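Local atomic coordinates of putative streptothricin acetyltransferase (Bacillus anthracis, PDB entry 3PP9), a protein that binds acetyl coenzyme A and, as a GNAT-family enzyme, probably transfers its acetyl group to the antibiotic streptothricin. Residues 147-152 with 179-184; 43-48 with 151-156; 65-70 with 76-81. All coordinates share one frame; numbering follows the deposited sequence.

Contact 1: 147-152 with 179-184; sequences AACKFY and IYWYLH. With ACO (acetyl coenzyme *a), chain D.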
loop_
_atom_site.group_PDB
_atom_site.type_symbol
_atom_site.label_atom_id
_atom_site.label_comp_id
_atom_site.label_asym_id
_atom_site.label_seq_id
_atom_site.Cartn_x
_atom_site.Cartn_y
_atom_site.Cartn_z
ATOM N N ALA A 147 18.885 8.501 -5.154
ATOM C CA ALA A 147 19.088 9.782 -4.466
ATOM C C ALA A 147 18.119 9.875 -3.296
ATOM O O ALA A 147 18.507 10.212 -2.180
ATOM C CB ALA A 147 18.839 10.956 -5.404
ATOM N N ALA A 148 16.847 9.591 -3.557
ATOM C CA ALA A 148 15.817 9.636 -2.511
ATOM C C ALA A 148 16.079 8.584 -1.431
ATOM O O ALA A 148 15.936 8.857 -0.229
ATOM C CB ALA A 148 14.435 9.439 -3.109
ATOM N N CYS A 149 16.451 7.386 -1.848
ATOM C CA CYS A 149 16.737 6.324 -0.870
ATOM C C CYS A 149 17.854 6.744 0.093
ATOM O O CYS A 149 17.720 6.592 1.310
ATOM C CB CYS A 149 17.062 5.005 -1.553
ATOM S SG CYS A 149 15.622 4.254 -2.405
ATOM N N LYS A 150 18.950 7.270 -0.443
ATOM C CA LYS A 150 20.066 7.711 0.401
ATOM C C LYS A 150 19.620 8.848 1.312
ATOM O O LYS A 150 20.012 8.904 2.475
ATOM C CB LYS A 150 21.258 8.124 -0.452
ATOM C CG LYS A 150 21.924 6.962 -1.176
ATOM C CD LYS A 150 22.554 5.989 -0.194
ATOM C CE LYS A 150 23.257 4.849 -0.915
ATOM N NZ LYS A 150 23.967 3.945 0.021
ATOM N N PHE A 151 18.796 9.748 0.789
ATOM C CA PHE A 151 18.275 10.862 1.581
ATOM C C PHE A 151 17.452 10.330 2.772
ATOM O O PHE A 151 17.658 10.745 3.918
ATOM C CB PHE A 151 17.390 11.739 0.686
ATOM C CG PHE A 151 16.536 12.738 1.446
ATOM C CD1 PHE A 151 17.096 13.865 2.009
ATOM C CD2 PHE A 151 15.168 12.559 1.556
ATOM C CE1 PHE A 151 16.302 14.773 2.692
ATOM C CE2 PHE A 151 14.368 13.467 2.237
ATOM C CZ PHE A 151 14.940 14.582 2.799
ATOM N N TYR A 152 16.532 9.401 2.523
ATOM C CA TYR A 152 15.729 8.849 3.631
ATOM C C TYR A 152 16.616 8.135 4.655
ATOM O O TYR A 152 16.385 8.237 5.869
ATOM C CB TYR A 152 14.589 7.951 3.127
ATOM C CG TYR A 152 13.603 8.703 2.279
ATOM C CD1 TYR A 152 12.889 9.769 2.790
ATOM C CD2 TYR A 152 13.321 8.296 0.983
ATOM C CE1 TYR A 152 11.980 10.470 2.001
ATOM C CE2 TYR A 152 12.411 8.981 0.210
ATOM C CZ TYR A 152 11.742 10.060 0.728
ATOM O OH TYR A 152 10.830 10.760 -0.059
ATOM N N ILE A 179 9.742 0.312 -2.688
ATOM C CA ILE A 179 10.450 0.178 -1.426
ATOM C C ILE A 179 9.711 1.029 -0.394
ATOM O O ILE A 179 9.429 2.204 -0.634
ATOM C CB ILE A 179 11.922 0.612 -1.506
ATOM C CG1 ILE A 179 12.649 -0.172 -2.602
ATOM C CG2 ILE A 179 12.601 0.403 -0.156
ATOM C CD1 ILE A 179 14.129 0.193 -2.752
ATOM N N TYR A 180 9.396 0.424 0.739
ATOM C CA TYR A 180 8.664 1.120 1.821
ATOM C C TYR A 180 9.616 1.459 2.982
ATOM O O TYR A 180 10.256 0.572 3.547
ATOM C CB TYR A 180 7.465 0.271 2.229
ATOM C CG TYR A 180 6.615 -0.010 1.011
ATOM C CD1 TYR A 180 5.658 0.884 0.585
ATOM C CD2 TYR A 180 6.820 -1.159 0.266
ATOM C CE1 TYR A 180 4.895 0.617 -0.563
ATOM C CE2 TYR A 180 6.066 -1.426 -0.862
ATOM C CZ TYR A 180 5.125 -0.539 -1.272
ATOM O OH TYR A 180 4.399 -0.849 -2.404
ATOM N N TRP A 181 9.698 2.754 3.299
ATOM C CA TRP A 181 10.616 3.282 4.309
ATOM C C TRP A 181 9.844 3.782 5.499
ATOM O O TRP A 181 8.787 4.383 5.333
ATOM C CB TRP A 181 11.433 4.436 3.728
ATOM C CG TRP A 181 12.395 4.072 2.632
ATOM C CD1 TRP A 181 12.121 3.983 1.299
ATOM C CD2 TRP A 181 13.795 3.813 2.777
ATOM N NE1 TRP A 181 13.271 3.669 0.605
ATOM C CE2 TRP A 181 14.311 3.564 1.488
ATOM C CE3 TRP A 181 14.663 3.763 3.870
ATOM C CZ2 TRP A 181 15.655 3.251 1.276
ATOM C CZ3 TRP A 181 15.986 3.472 3.662
ATOM C CH2 TRP A 181 16.476 3.214 2.363
ATOM N N TYR A 182 10.421 3.561 6.680
ATOM C CA TYR A 182 9.807 3.893 7.951
ATOM C C TYR A 182 10.730 4.571 8.936
ATOM O O TYR A 182 11.881 4.188 9.065
ATOM C CB TYR A 182 9.355 2.574 8.624
ATOM C CG TYR A 182 8.291 1.860 7.824
ATOM C CD1 TYR A 182 6.945 2.060 8.080
ATOM C CD2 TYR A 182 8.632 1.032 6.765
ATOM C CE1 TYR A 182 5.965 1.446 7.297
ATOM C CE2 TYR A 182 7.651 0.421 5.984
ATOM C CZ TYR A 182 6.329 0.603 6.282
ATOM O OH TYR A 182 5.378 0.017 5.465
ATOM N N LEU A 183 10.194 5.553 9.647
ATOM C CA LEU A 183 10.931 6.241 10.717
ATOM C C LEU A 183 10.001 6.195 11.913
ATOM O O LEU A 183 8.984 6.875 11.918
ATOM C CB LEU A 183 11.251 7.685 10.385
ATOM C CG LEU A 183 12.029 8.489 11.436
ATOM C CD1 LEU A 183 13.392 7.903 11.642
ATOM C CD2 LEU A 183 12.165 9.923 10.984
ATOM N N HIS A 184 10.350 5.391 12.914
ATOM C CA HIS A 184 9.546 5.262 14.133
ATOM C C HIS A 184 10.069 6.186 15.217
ATOM O O HIS A 184 11.272 6.313 15.395
ATOM C CB HIS A 184 9.553 3.816 14.651
ATOM C CG HIS A 184 8.757 3.622 15.904
ATOM N ND1 HIS A 184 9.340 3.432 17.140
ATOM C CD2 HIS A 184 7.419 3.633 16.117
ATOM C CE1 HIS A 184 8.394 3.308 18.056
ATOM N NE2 HIS A 184 7.220 3.432 17.462
HETATM N N1A ACO D . 22.738 11.117 -2.874
HETATM C C2A ACO D . 23.224 10.835 -1.651
HETATM N N3A ACO D . 22.850 11.492 -0.543
HETATM C C4A ACO D . 21.937 12.494 -0.629
HETATM C C5A ACO D . 21.386 12.861 -1.935
HETATM C C6A ACO D . 21.850 12.108 -3.098
HETATM N N6A ACO D . 21.364 12.417 -4.316
HETATM N N7A ACO D . 20.534 13.874 -1.746
HETATM C C8A ACO D . 20.534 14.147 -0.422
HETATM N N9A ACO D . 21.363 13.318 0.240
HETATM C C1B ACO D . 21.687 13.333 1.675
HETATM C C2B ACO D . 22.539 14.578 1.928
HETATM O O2B ACO D . 23.942 14.417 1.676
HETATM C C3B ACO D . 22.249 14.898 3.370
HETATM O O3B ACO D . 23.120 14.138 4.196
HETATM P P3B ACO D . 23.817 14.737 5.513
HETATM O O7A ACO D . 22.662 15.087 6.429
HETATM O O8A ACO D . 24.587 15.922 4.989
HETATM O O9A ACO D . 24.658 13.563 5.973
HETATM C C4B ACO D . 20.821 14.423 3.560
HETATM O O4B ACO D . 20.555 13.460 2.528
HETATM C C5B ACO D . 19.838 15.584 3.484
HETATM O O5B ACO D . 19.826 16.076 2.142
HETATM P P1A ACO D . 19.103 17.461 1.781
HETATM O O1A ACO D . 20.115 18.413 1.187
HETATM O O2A ACO D . 18.320 17.877 2.991
HETATM O O3A ACO D . 18.100 16.937 0.624
HETATM P P2A ACO D . 17.456 17.805 -0.550
HETATM O O4A ACO D . 18.373 17.614 -1.723
HETATM O O5A ACO D . 17.098 19.201 -0.118
HETATM O O6A ACO D . 16.047 17.056 -0.806
HETATM C CBP ACO D . 14.923 15.362 -2.088
HETATM C CCP ACO D . 15.973 15.657 -1.025
HETATM C CDP ACO D . 14.761 13.853 -2.210
HETATM C CEP ACO D . 13.597 16.000 -1.681
HETATM C CAP ACO D . 15.362 15.951 -3.434
HETATM O OAP ACO D . 16.494 15.195 -3.941
HETATM C C9P ACO D . 14.301 15.911 -4.497
HETATM O O9P ACO D . 13.418 16.731 -4.535
HETATM N N8P ACO D . 14.355 14.946 -5.424
HETATM C C7P ACO D . 13.407 14.852 -6.537
HETATM C C6P ACO D . 12.009 14.486 -6.114
HETATM C C5P ACO D . 12.048 13.180 -5.373
HETATM O O5P ACO D . 12.742 12.253 -5.750
HETATM N N4P ACO D . 11.300 13.088 -4.297
HETATM C C3P ACO D . 11.210 11.897 -3.471
HETATM C C2P ACO D . 10.239 10.950 -4.174
HETATM S S1P ACO D . 9.590 9.718 -3.064
HETATM C C ACO D . 8.405 10.574 -2.218
HETATM O O ACO D . 8.221 11.753 -2.439
HETATM C CH3 ACO D . 7.605 9.861 -1.184
#
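Apolar packing joins Cys149 and Tyr152, one turn apart on helix 147-152, to the indole of Trp181 on strand 179-184. The closest approach is Cys149 CB to Trp181 CZ2, 3.6 Å, at the six-membered end of the ring system. Tyr152 uses its CB rather than its ring to sit over one indole face, 4.2 Å from Trp181 CD2. Ile179 adds a looser apolar touch, its CD1 lying 4.3 Å from Cys149 SG. Strand and helix segments run nearly parallel, 19° between their directions.

The aromatic groups meet obliquely or at an edge. Tyr152 and the five-membered ring of Trp181 have planes 40° apart, neither stacked nor edge-to-face. Cys149 SG stands at the edge of that five-membered ring, 4.8 Å from its centroid and 74° off the normal, a sulfur-aromatic contact. The helix backbone places Tyr152 CB over the indole; the first torsion, with CG anti to the carbonyl carbon, then directs the phenol toward the thioester.

The same helix also meets acetyl coenzyme A, through Phe151 and through the far end of Tyr152. Phe151 carries the ligand's CCP over the centre of one ring face, and Tyr152 OH lies 3.3 Å from the acetyl carbon C. Outside the pair, Leu139 of strand 136-142 touches Tyr152, and Phe157 meets the Tyr152 ring edge-to-face.

No hydrogen bond crosses the contact, and Trp181 NE1 is buried without a partner in the model. The chemistry is that of a bond-free apolar interface between helix and strand, in which Tyr152 presents CB to the indole and OH to the acetyl thioester.

Contact 2: 43-48 with 151-156; sequences IEYTVE and FYEKCG. With ACO (acetyl coenzyme *a), chain D.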
loop_
_atom_site.group_PDB
_atom_site.type_symbol
_atom_site.label_atom_id
_atom_site.label_comp_id
_atom_site.label_asym_id
_atom_site.label_seq_id
_atom_site.Cartn_x
_atom_site.Cartn_y
_atom_site.Cartn_z
ATOM N N ILE A 43 16.165 -6.023 5.824
ATOM C CA ILE A 43 16.192 -5.901 4.385
ATOM C C ILE A 43 17.429 -5.088 4.079
ATOM O O ILE A 43 17.607 -3.979 4.598
ATOM C CB ILE A 43 14.951 -5.194 3.842
ATOM C CG1 ILE A 43 13.716 -6.064 4.089
ATOM C CG2 ILE A 43 15.121 -4.920 2.345
ATOM C CD1 ILE A 43 12.400 -5.386 3.742
ATOM N N GLU A 44 18.289 -5.640 3.239
ATOM C CA GLU A 44 19.517 -4.975 2.885
ATOM C C GLU A 44 19.522 -4.695 1.405
ATOM O O GLU A 44 18.655 -5.141 0.658
ATOM C CB GLU A 44 20.707 -5.862 3.241
ATOM C CG GLU A 44 20.806 -6.175 4.721
ATOM C CD GLU A 44 21.955 -7.101 5.054
ATOM O OE1 GLU A 44 22.428 -7.831 4.157
ATOM O OE2 GLU A 44 22.364 -7.118 6.231
ATOM N N TYR A 45 20.503 -3.929 0.971
ATOM C CA TYR A 45 20.568 -3.639 -0.428
ATOM C C TYR A 45 21.983 -3.333 -0.848
ATOM O O TYR A 45 22.863 -3.071 -0.019
ATOM C CB TYR A 45 19.696 -2.418 -0.780
ATOM C CG TYR A 45 20.229 -1.101 -0.254
ATOM C CD1 TYR A 45 21.241 -0.415 -0.938
ATOM C CD2 TYR A 45 19.734 -0.541 0.909
ATOM C CE1 TYR A 45 21.744 0.773 -0.472
ATOM C CE2 TYR A 45 20.226 0.648 1.385
ATOM C CZ TYR A 45 21.240 1.309 0.680
ATOM O OH TYR A 45 21.766 2.498 1.129
ATOM N N THR A 46 22.178 -3.415 -2.153
ATOM C CA THR A 46 23.436 -3.050 -2.790
ATOM C C THR A 46 22.970 -2.146 -3.923
ATOM O O THR A 46 21.805 -2.198 -4.336
ATOM C CB THR A 46 24.273 -4.227 -3.315
ATOM O OG1 THR A 46 23.558 -4.955 -4.328
ATOM C CG2 THR A 46 24.677 -5.157 -2.169
ATOM N N VAL A 47 23.869 -1.297 -4.398
ATOM C CA VAL A 47 23.555 -0.366 -5.471
ATOM C C VAL A 47 24.184 -0.849 -6.768
ATOM O O VAL A 47 25.346 -1.259 -6.771
ATOM C CB VAL A 47 24.086 1.028 -5.112
ATOM C CG1 VAL A 47 23.920 1.974 -6.295
ATOM C CG2 VAL A 47 23.379 1.568 -3.872
ATOM N N GLU A 48 23.420 -0.834 -7.856
ATOM C CA GLU A 48 23.910 -1.254 -9.170
ATOM C C GLU A 48 23.700 -0.118 -10.163
ATOM O O GLU A 48 22.608 0.433 -10.258
ATOM C CB GLU A 48 23.169 -2.493 -9.680
ATOM C CG GLU A 48 23.693 -3.029 -11.011
ATOM C CD GLU A 48 22.963 -4.272 -11.519
ATOM O OE1 GLU A 48 23.282 -4.732 -12.636
ATOM O OE2 GLU A 48 22.079 -4.790 -10.820
ATOM N N PHE A 151 18.796 9.748 0.789
ATOM C CA PHE A 151 18.275 10.862 1.581
ATOM C C PHE A 151 17.452 10.330 2.772
ATOM O O PHE A 151 17.658 10.745 3.918
ATOM C CB PHE A 151 17.390 11.739 0.686
ATOM C CG PHE A 151 16.536 12.738 1.446
ATOM C CD1 PHE A 151 17.096 13.865 2.009
ATOM C CD2 PHE A 151 15.168 12.559 1.556
ATOM C CE1 PHE A 151 16.302 14.773 2.692
ATOM C CE2 PHE A 151 14.368 13.467 2.237
ATOM C CZ PHE A 151 14.940 14.582 2.799
ATOM N N TYR A 152 16.532 9.401 2.523
ATOM C CA TYR A 152 15.729 8.849 3.631
ATOM C C TYR A 152 16.616 8.135 4.655
ATOM O O TYR A 152 16.385 8.237 5.869
ATOM C CB TYR A 152 14.589 7.951 3.127
ATOM C CG TYR A 152 13.603 8.703 2.279
ATOM C CD1 TYR A 152 12.889 9.769 2.790
ATOM C CD2 TYR A 152 13.321 8.296 0.983
ATOM C CE1 TYR A 152 11.980 10.470 2.001
ATOM C CE2 TYR A 152 12.411 8.981 0.210
ATOM C CZ TYR A 152 11.742 10.060 0.728
ATOM O OH TYR A 152 10.830 10.760 -0.059
ATOM N N GLU A 153 17.620 7.418 4.172
ATOM C CA GLU A 153 18.544 6.699 5.049
ATOM C C GLU A 153 19.292 7.692 5.961
ATOM O O GLU A 153 19.504 7.415 7.139
ATOM C CB GLU A 153 19.507 5.889 4.194
ATOM C CG GLU A 153 20.392 4.941 4.960
ATOM C CD GLU A 153 21.313 4.173 4.039
ATOM O OE1 GLU A 153 22.166 4.791 3.361
ATOM O OE2 GLU A 153 21.224 2.936 4.031
ATOM N N LYS A 154 19.701 8.834 5.408
ATOM C CA LYS A 154 20.376 9.884 6.173
ATOM C C LYS A 154 19.446 10.514 7.208
ATOM O O LYS A 154 19.903 10.959 8.276
ATOM C CB LYS A 154 20.964 10.975 5.267
ATOM C CG LYS A 154 22.231 10.612 4.540
ATOM C CD LYS A 154 23.384 10.425 5.514
ATOM C CE LYS A 154 24.684 10.158 4.786
ATOM N NZ LYS A 154 25.788 9.934 5.744
ATOM N N CYS A 155 18.148 10.523 6.908
ATOM C CA CYS A 155 17.126 11.067 7.791
ATOM C C CYS A 155 16.660 10.077 8.875
ATOM O O CYS A 155 15.790 10.411 9.683
ATOM C CB CYS A 155 15.929 11.594 6.982
ATOM S SG CYS A 155 16.285 13.058 5.999
ATOM N N GLY A 156 17.223 8.876 8.889
ATOM C CA GLY A 156 16.879 7.874 9.911
ATOM C C GLY A 156 15.864 6.817 9.557
ATOM O O GLY A 156 15.508 5.975 10.392
HETATM N N1A ACO D . 22.738 11.117 -2.874
HETATM C C2A ACO D . 23.224 10.835 -1.651
HETATM N N3A ACO D . 22.850 11.492 -0.543
HETATM C C4A ACO D . 21.937 12.494 -0.629
HETATM C C5A ACO D . 21.386 12.861 -1.935
HETATM C C6A ACO D . 21.850 12.108 -3.098
HETATM N N6A ACO D . 21.364 12.417 -4.316
HETATM N N7A ACO D . 20.534 13.874 -1.746
HETATM C C8A ACO D . 20.534 14.147 -0.422
HETATM N N9A ACO D . 21.363 13.318 0.240
HETATM C C1B ACO D . 21.687 13.333 1.675
HETATM C C2B ACO D . 22.539 14.578 1.928
HETATM O O2B ACO D . 23.942 14.417 1.676
HETATM C C3B ACO D . 22.249 14.898 3.370
HETATM O O3B ACO D . 23.120 14.138 4.196
HETATM P P3B ACO D . 23.817 14.737 5.513
HETATM O O7A ACO D . 22.662 15.087 6.429
HETATM O O8A ACO D . 24.587 15.922 4.989
HETATM O O9A ACO D . 24.658 13.563 5.973
HETATM C C4B ACO D . 20.821 14.423 3.560
HETATM O O4B ACO D . 20.555 13.460 2.528
HETATM C C5B ACO D . 19.838 15.584 3.484
HETATM O O5B ACO D . 19.826 16.076 2.142
HETATM P P1A ACO D . 19.103 17.461 1.781
HETATM O O1A ACO D . 20.115 18.413 1.187
HETATM O O2A ACO D . 18.320 17.877 2.991
HETATM O O3A ACO D . 18.100 16.937 0.624
HETATM P P2A ACO D . 17.456 17.805 -0.550
HETATM O O4A ACO D . 18.373 17.614 -1.723
HETATM O O5A ACO D . 17.098 19.201 -0.118
HETATM O O6A ACO D . 16.047 17.056 -0.806
HETATM C CBP ACO D . 14.923 15.362 -2.088
HETATM C CCP ACO D . 15.973 15.657 -1.025
HETATM C CDP ACO D . 14.761 13.853 -2.210
HETATM C CEP ACO D . 13.597 16.000 -1.681
HETATM C CAP ACO D . 15.362 15.951 -3.434
HETATM O OAP ACO D . 16.494 15.195 -3.941
HETATM C C9P ACO D . 14.301 15.911 -4.497
HETATM O O9P ACO D . 13.418 16.731 -4.535
HETATM N N8P ACO D . 14.355 14.946 -5.424
HETATM C C7P ACO D . 13.407 14.852 -6.537
HETATM C C6P ACO D . 12.009 14.486 -6.114
HETATM C C5P ACO D . 12.048 13.180 -5.373
HETATM O O5P ACO D . 12.742 12.253 -5.750
HETATM N N4P ACO D . 11.300 13.088 -4.297
HETATM C C3P ACO D . 11.210 11.897 -3.471
HETATM C C2P ACO D . 10.239 10.950 -4.174
HETATM S S1P ACO D . 9.590 9.718 -3.064
HETATM C C ACO D . 8.405 10.574 -2.218
HETATM O O ACO D . 8.221 11.753 -2.439
HETATM C CH3 ACO D . 7.605 9.861 -1.184
#
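Tyr45 OH is gripped, in the conformers given here, from two residues of helix 146-154: it donates to Glu153 OE2 at 3.0 Å, and Lys150 NZ, one turn earlier, makes a probable hydrogen bond to the same hydroxyl. The other carboxylate oxygen is also close, Glu153 OE1 being 3.2 Å from Tyr45 OH. OE2 is met from above the carboxylate plane, 38° out of it, and lies near the plane of the phenol ring at its edge. Ring and carboxylate planes differ by 28°. The two side chains approach from opposite directions; that of Glu153 reaches out because CG is anti to the backbone N (chi1 -172°) and chi2 is fully extended.

This surface contact joins two parts of the GNAT fold, tying strand 43-56 of the two-stranded antiparallel sheet to the helix that lines the acetyl coenzyme A pocket. The backbones stay far apart, Tyr45 CA and Glu153 CA being 11.9 Å from each other, so the long side chains alone bridge them.

Beyond Glu153 the helix ends in a Schellman motif: Gly156 takes a positive phi, and its N bonds to Glu153 O at 3.2 Å. On the ligand side, Lys154 lays its aliphatic chain along the ribose phosphate, CD lying 3.4 Å from O9A of the cofactor. The Phe151 face turned from the cofactor's CCP carries Cys155 SG, offset toward the rim.

Contact 3: 65-70 with 76-81; sequences LVYNEY and QIIYIA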
loop_
_atom_site.group_PDB
_atom_site.type_symbol
_atom_site.label_atom_id
_atom_site.label_comp_id
_atom_site.label_asym_id
_atom_site.label_seq_id
_atom_site.Cartn_x
_atom_site.Cartn_y
_atom_site.Cartn_z
ATOM N N LEU A 65 -1.795 15.180 -7.970
ATOM C CA LEU A 65 -1.618 16.020 -6.773
ATOM C C LEU A 65 -2.283 17.381 -6.944
ATOM O O LEU A 65 -1.881 18.166 -7.817
ATOM C CB LEU A 65 -0.131 16.246 -6.487
ATOM C CG LEU A 65 0.205 17.213 -5.351
ATOM C CD1 LEU A 65 -0.426 16.749 -4.016
ATOM C CD2 LEU A 65 1.716 17.394 -5.199
ATOM N N VAL A 66 -3.298 17.660 -6.127
ATOM C CA VAL A 66 -4.017 18.936 -6.163
ATOM C C VAL A 66 -3.772 19.577 -4.801
ATOM O O VAL A 66 -4.323 19.123 -3.797
ATOM C CB VAL A 66 -5.499 18.737 -6.398
ATOM C CG1 VAL A 66 -6.231 20.085 -6.386
ATOM C CG2 VAL A 66 -5.731 18.019 -7.727
ATOM N N TYR A 67 -2.957 20.631 -4.772
ATOM C CA TYR A 67 -2.599 21.263 -3.492
ATOM C C TYR A 67 -3.792 21.679 -2.634
ATOM O O TYR A 67 -3.775 21.534 -1.400
ATOM C CB TYR A 67 -1.680 22.490 -3.664
ATOM C CG TYR A 67 -0.423 22.326 -4.488
ATOM C CD1 TYR A 67 0.389 21.220 -4.362
ATOM C CD2 TYR A 67 0.011 23.368 -5.293
ATOM C CE1 TYR A 67 1.574 21.112 -5.102
ATOM C CE2 TYR A 67 1.171 23.271 -6.040
ATOM C CZ TYR A 67 1.947 22.154 -5.945
ATOM O OH TYR A 67 3.107 22.096 -6.692
ATOM N N ASN A 68 -4.848 22.192 -3.262
ATOM C CA ASN A 68 -6.026 22.658 -2.515
ATOM C C ASN A 68 -6.679 21.583 -1.642
ATOM O O ASN A 68 -7.354 21.892 -0.668
ATOM C CB ASN A 68 -7.053 23.232 -3.501
ATOM C CG ASN A 68 -8.168 23.994 -2.824
ATOM O OD1 ASN A 68 -9.350 23.777 -3.105
ATOM N ND2 ASN A 68 -7.807 24.889 -1.921
ATOM N N GLU A 69 -6.482 20.320 -2.001
ATOM C CA GLU A 69 -7.042 19.203 -1.240
ATOM C C GLU A 69 -6.388 19.040 0.116
ATOM O O GLU A 69 -6.902 18.307 0.960
ATOM C CB GLU A 69 -6.846 17.882 -1.998
ATOM C CG GLU A 69 -7.556 17.792 -3.321
ATOM C CD GLU A 69 -7.368 16.439 -4.000
ATOM O OE1 GLU A 69 -6.673 15.553 -3.447
ATOM O OE2 GLU A 69 -7.931 16.256 -5.094
ATOM N N TYR A 70 -5.270 19.729 0.330
ATOM C CA TYR A 70 -4.496 19.641 1.568
ATOM C C TYR A 70 -4.605 20.867 2.433
ATOM O O TYR A 70 -3.946 20.949 3.458
ATOM C CB TYR A 70 -3.022 19.333 1.249
ATOM C CG TYR A 70 -2.855 17.955 0.667
ATOM C CD1 TYR A 70 -3.128 17.699 -0.662
ATOM C CD2 TYR A 70 -2.422 16.898 1.456
ATOM C CE1 TYR A 70 -2.997 16.422 -1.181
ATOM C CE2 TYR A 70 -2.293 15.624 0.936
ATOM C CZ TYR A 70 -2.572 15.395 -0.371
ATOM O OH TYR A 70 -2.443 14.126 -0.888
ATOM N N GLN A 76 -4.356 15.878 6.900
ATOM C CA GLN A 76 -3.416 15.993 5.790
ATOM C C GLN A 76 -2.989 17.456 5.725
ATOM O O GLN A 76 -3.699 18.341 6.205
ATOM C CB GLN A 76 -3.939 15.374 4.481
ATOM C CG GLN A 76 -5.025 16.077 3.746
ATOM C CD GLN A 76 -5.450 15.296 2.490
ATOM O OE1 GLN A 76 -5.222 14.085 2.381
ATOM N NE2 GLN A 76 -6.068 15.990 1.545
ATOM N N ILE A 77 -1.806 17.702 5.178
ATOM C CA ILE A 77 -1.264 19.037 5.129
ATOM C C ILE A 77 -0.115 19.119 4.155
ATOM O O ILE A 77 0.451 18.100 3.785
ATOM C CB ILE A 77 -0.696 19.383 6.559
ATOM C CG1 ILE A 77 -0.358 20.855 6.753
ATOM C CG2 ILE A 77 0.535 18.535 6.891
ATOM C CD1 ILE A 77 -0.130 21.199 8.276
ATOM N N ILE A 78 0.171 20.341 3.714
ATOM C CA ILE A 78 1.344 20.630 2.884
ATOM C C ILE A 78 2.181 21.713 3.572
ATOM O O ILE A 78 1.631 22.704 4.096
ATOM C CB ILE A 78 0.995 21.081 1.451
ATOM C CG1 ILE A 78 0.434 19.886 0.695
ATOM C CG2 ILE A 78 2.226 21.629 0.736
ATOM C CD1 ILE A 78 -0.081 20.183 -0.726
ATOM N N TYR A 79 3.487 21.478 3.653
ATOM C CA TYR A 79 4.394 22.503 4.152
ATOM C C TYR A 79 5.227 22.941 2.969
ATOM O O TYR A 79 5.642 22.111 2.164
ATOM C CB TYR A 79 5.308 22.030 5.265
ATOM C CG TYR A 79 4.603 21.775 6.561
ATOM C CD1 TYR A 79 4.323 22.816 7.426
ATOM C CD2 TYR A 79 4.250 20.498 6.940
ATOM C CE1 TYR A 79 3.663 22.596 8.628
ATOM C CE2 TYR A 79 3.620 20.267 8.148
ATOM C CZ TYR A 79 3.333 21.312 8.981
ATOM O OH TYR A 79 2.696 21.075 10.195
ATOM N N ILE A 80 5.446 24.243 2.857
ATOM C CA ILE A 80 6.276 24.805 1.799
ATOM C C ILE A 80 7.565 25.388 2.365
ATOM O O ILE A 80 7.606 25.864 3.496
ATOM C CB ILE A 80 5.544 25.918 0.964
ATOM C CG1 ILE A 80 4.960 27.032 1.861
ATOM C CG2 ILE A 80 4.444 25.287 0.118
ATOM C CD1 ILE A 80 4.297 28.225 1.111
ATOM N N ALA A 81 8.623 25.332 1.564
ATOM C CA ALA A 81 9.905 25.899 1.899
ATOM C C ALA A 81 10.055 27.199 1.107
ATOM O O ALA A 81 10.011 27.194 -0.131
ATOM C CB ALA A 81 11.028 24.930 1.511
HETATM O O HOH W 1 -6.688 14.329 -0.938
HETATM O O HOH W 2 -4.452 21.016 6.275
HETATM O O HOH W 3 -1.740 22.549 3.806
HETATM O O HOH W 4 -4.095 12.257 0.685
#
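The Tyr70 ring carries the side-chain amide of Gln76 on one face, the two planes only 11° apart and stacked. Gln76 NE2 lies over the ring centre, 3.7 Å above its plane, while CD comes within 3.5 Å of Tyr70 CE2. At the ring edge, in its plane, are the backbone atoms Val66 O, Tyr67 O and Ile77 N.

Gln76 CG stands between the backbone N and the carbonyl carbon (chi1 72°), and the chain then runs on extended, which carries the amide across the ring. There NE2 donates to Glu69 O, but the 2.5 Å between them is unusually short and Gln76 has a second conformer, so the exact geometry is doubtful. Both ends of the amide also have water: one joins NE2 to Glu69 OE1, another links OE1 to Tyr70 OH. These partners are consistent with the amide orientation of the conformer given.

Ile78 supplies the apolar part. Its CG1 packs 3.5 Å from Tyr70 CB, and its CD1 reaches Tyr67 CD1 at 3.8 Å, the side chains crossing at about a right angle. A further water accepts from Ile78 N at 2.9 Å and lies within bonding distance of Tyr70 O, bridging turn and strand.

Phe19 stacks on Tyr67, and Val92 of strand 86-95 touches both Tyr70 and Ile78. The whole is a short 3-10 turn, residues 67-70, folded back on the start of strand 76-83, which lies between strands 7-10 and 86-95 in the mixed sheet of this GNAT fold.

How the contacts relate
Contacts 1 and 2 are neighbours, their centres 7 Å apart; they share Phe151 and Tyr152 on helix 146-154, both touch acetyl coenzyme A, and they meet directly where Lys150 NZ lies 2.9 Å from Tyr45 OH. Contact 1 packs one side of that helix on strand 178-184 of the mixed sheet, whereas contact 2 ties it to strand 43-56 of the separate two-stranded sheet. Contact 3 lies about 21 Å from contact 1 and 27 Å from contact 2, centre to centre, across the chain's centre from contact 2. Along the chain, 65-70 and 76-81 fall between the two halves of contact 2, and 179-184 comes last. Contact 3, at strand 76-83, thus shares the mixed sheet with contact 1.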